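Flagellar protein FliT (Bordetella bronchiseptica, PDB 3H3M) probably acts as a flagellar export chaperone of the FliT family, binding late flagellar proteins such as the filament cap protein before their secretion. Local coordinates at the interface of chains A and B. Residues are numbered along the deposited sequence; one frame, centred on the assembly and turned at random. Chains: chain A/B, Flagellar protein FliT.

The interface of chains A and B. Residues chain A 34, 46, 53, 88, 91; chain B 89, 92, 96.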
HETATM    1  N   MSE A  34      -4.875 -10.009   1.098  1.00  2.55           N
HETATM    2  CA  MSE A  34      -5.232  -9.070   2.172  1.00  2.80           C
HETATM    3  C   MSE A  34      -6.587  -8.479   1.891  1.00  2.00           C
HETATM    4  O   MSE A  34      -7.410  -8.343   2.797  1.00  2.00           O
HETATM    5  CB  MSE A  34      -4.261  -7.931   2.328  1.00  2.77           C
HETATM    6  CG  MSE A  34      -2.915  -8.356   2.627  1.00  7.96           C
HETATM    7 SE   MSE A  34      -1.886  -6.762   3.091  1.00 19.50          SE
HETATM    8  CE  MSE A  34      -1.944  -5.810   1.343  1.00 14.22           C
ATOM      9  N   VAL A  46      -5.766  -9.975   7.953  1.00  2.00           N
ATOM     10  CA  VAL A  46      -5.118  -8.936   7.144  1.00  2.00           C
ATOM     11  C   VAL A  46      -3.769  -8.625   7.771  1.00  2.00           C
ATOM     12  O   VAL A  46      -2.755  -8.594   7.066  1.00  2.00           O
ATOM     13  CB  VAL A  46      -5.958  -7.651   7.059  1.00  2.00           C
ATOM     14  CG1 VAL A  46      -5.146  -6.541   6.464  1.00  2.00           C
ATOM     15  CG2 VAL A  46      -7.241  -7.904   6.265  1.00  2.00           C
ATOM     16  N   TYR A  53       4.300  -9.857   4.020  1.00 13.74           N
ATOM     17  CA  TYR A  53       4.430  -8.621   3.238  1.00 14.16           C
ATOM     18  C   TYR A  53       5.764  -7.955   3.463  1.00 13.59           C
ATOM     19  O   TYR A  53       6.386  -7.519   2.530  1.00 13.34           O
ATOM     20  CB  TYR A  53       3.283  -7.673   3.595  1.00 14.16           C
ATOM     21  CG  TYR A  53       3.143  -6.395   2.781  1.00 17.60           C
ATOM     22  CD1 TYR A  53       2.257  -6.306   1.686  1.00 20.25           C
ATOM     23  CD2 TYR A  53       3.849  -5.247   3.141  1.00 21.29           C
ATOM     24  CE1 TYR A  53       2.102  -5.099   0.965  1.00 21.85           C
ATOM     25  CE2 TYR A  53       3.695  -4.047   2.432  1.00 23.68           C
ATOM     26  CZ  TYR A  53       2.820  -3.977   1.346  1.00 23.90           C
ATOM     27  OH  TYR A  53       2.691  -2.761   0.689  1.00 25.38           O
ATOM     28  N   ASP A  88      -3.968  -2.041  -1.868  1.00  8.46           N
ATOM     29  CA  ASP A  88      -3.653  -1.346  -0.634  1.00  7.50           C
ATOM     30  C   ASP A  88      -4.745  -0.330  -0.360  1.00  7.08           C
ATOM     31  O   ASP A  88      -5.274  -0.244   0.751  1.00  6.84           O
ATOM     32  CB  ASP A  88      -2.277  -0.684  -0.767  1.00  8.23           C
ATOM     33  CG  ASP A  88      -1.106  -1.600  -0.315  1.00 10.59           C
ATOM     34  OD1 ASP A  88      -1.331  -2.811  -0.130  1.00 15.13           O
ATOM     35  OD2 ASP A  88       0.045  -1.091  -0.089  1.00 15.53           O
ATOM     36  N   VAL A  91      -8.177  -2.069   0.686  1.00  5.62           N
ATOM     37  CA  VAL A  91      -8.165  -2.527   2.104  1.00  6.59           C
ATOM     38  C   VAL A  91      -8.505  -1.375   3.051  1.00  6.92           C
ATOM     39  O   VAL A  91      -9.373  -1.473   3.916  1.00  7.11           O
ATOM     40  CB  VAL A  91      -6.778  -3.206   2.542  1.00  7.05           C
ATOM     41  CG1 VAL A  91      -6.714  -3.355   4.058  1.00  8.60           C
ATOM     42  CG2 VAL A  91      -6.558  -4.646   1.883  1.00  4.86           C
TER
ATOM     43  N   ALA B  89       1.701  -0.161   4.992  1.00  7.82           N
ATOM     44  CA  ALA B  89       1.792  -1.180   6.002  1.00  7.01           C
ATOM     45  C   ALA B  89       1.759  -0.526   7.382  1.00  6.09           C
ATOM     46  O   ALA B  89       1.116  -1.033   8.286  1.00  7.07           O
ATOM     47  CB  ALA B  89       3.051  -2.040   5.819  1.00  5.55           C
ATOM     48  N   ARG B  92      -1.856   0.335   8.260  1.00  9.10           N
ATOM     49  CA  ARG B  92      -2.597  -0.874   8.612  1.00  8.60           C
ATOM     50  C   ARG B  92      -2.226  -1.333  10.014  1.00  9.53           C
ATOM     51  O   ARG B  92      -3.085  -1.683  10.790  1.00 10.03           O
ATOM     52  CB  ARG B  92      -2.260  -2.003   7.632  1.00  8.78           C
ATOM     53  CG  ARG B  92      -2.894  -1.853   6.244  1.00  9.34           C
ATOM     54  CD  ARG B  92      -2.841  -3.181   5.477  1.00 10.49           C
ATOM     55  NE  ARG B  92      -1.477  -3.640   5.192  1.00  7.70           N
ATOM     56  CZ  ARG B  92      -0.775  -3.352   4.100  1.00  6.95           C
ATOM     57  NH1 ARG B  92      -1.285  -2.604   3.159  1.00 10.96           N
ATOM     58  NH2 ARG B  92       0.458  -3.806   3.941  1.00  5.41           N
ATOM     59  N   LEU B  96      -5.553  -1.397  12.305  1.00  9.15           N
ATOM     60  CA  LEU B  96      -6.248  -2.681  12.386  1.00 10.25           C
ATOM     61  C   LEU B  96      -6.355  -3.323  13.761  1.00 10.45           C
ATOM     62  O   LEU B  96      -7.380  -3.965  14.060  1.00 10.78           O
ATOM     63  CB  LEU B  96      -5.641  -3.690  11.409  1.00 11.14           C
ATOM     64  CG  LEU B  96      -5.732  -3.313   9.923  1.00 11.68           C
ATOM     65  CD1 LEU B  96      -5.318  -4.463   9.038  1.00 10.02           C
ATOM     66  CD2 LEU B  96      -7.142  -2.902   9.645  1.00 16.35           C
TER
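Helix 71-105 of chain B lies against helices 20-39, 43-63 and 72-105 of chain A, with B:Arg92 reaching in among A:Met34, A:Tyr53, A:Asp88 and A:Val91. The arginine chain runs out extended to CD and then bends at chi3 (-64°), and this bend with the turn that follows it brings the guanidinium to A:Tyr53. B:Arg92 NH2 sits over the centre of the A:Tyr53 ring, 3.4 Å above its plane, in a cation-pi contact. The guanidinium stands nearly upright on the ring, the two planes being 77° apart, so NH2 points at the face with its tip. The other terminal nitrogen, B:Arg92 NH1, forms a salt bridge with the carboxylate, 3.3 Å from A:Asp88 OD1. The hydrogen bond within it is weak: the carboxylate and guanidinium planes are 61° apart, so they do not meet flat and side by side. The selenium of selenomethionine, A:Met34 SE, covers one guanidinium face, 3.7 Å from B:Arg92 CZ. The backbone of B:Ala89 lies against the opposite face, toward the rim, so the flat group is sandwiched between the two chains. The methyl B:Ala89 CB also touches the tyrosine, 4.0 Å from A:Tyr53 CE2. Further along helix 71-105, B:Leu96 CD1 meets A:Val46 CG1 at 3.3 Å, a tight methyl contact. A:Val91 CG1 packs more loosely on B:Arg92 CD, at 4.1 Å. The patch recurs with the chains exchanged across the two-fold axis. It would help join two FliT helical bundles into a dimer, if this assembly is the biological one.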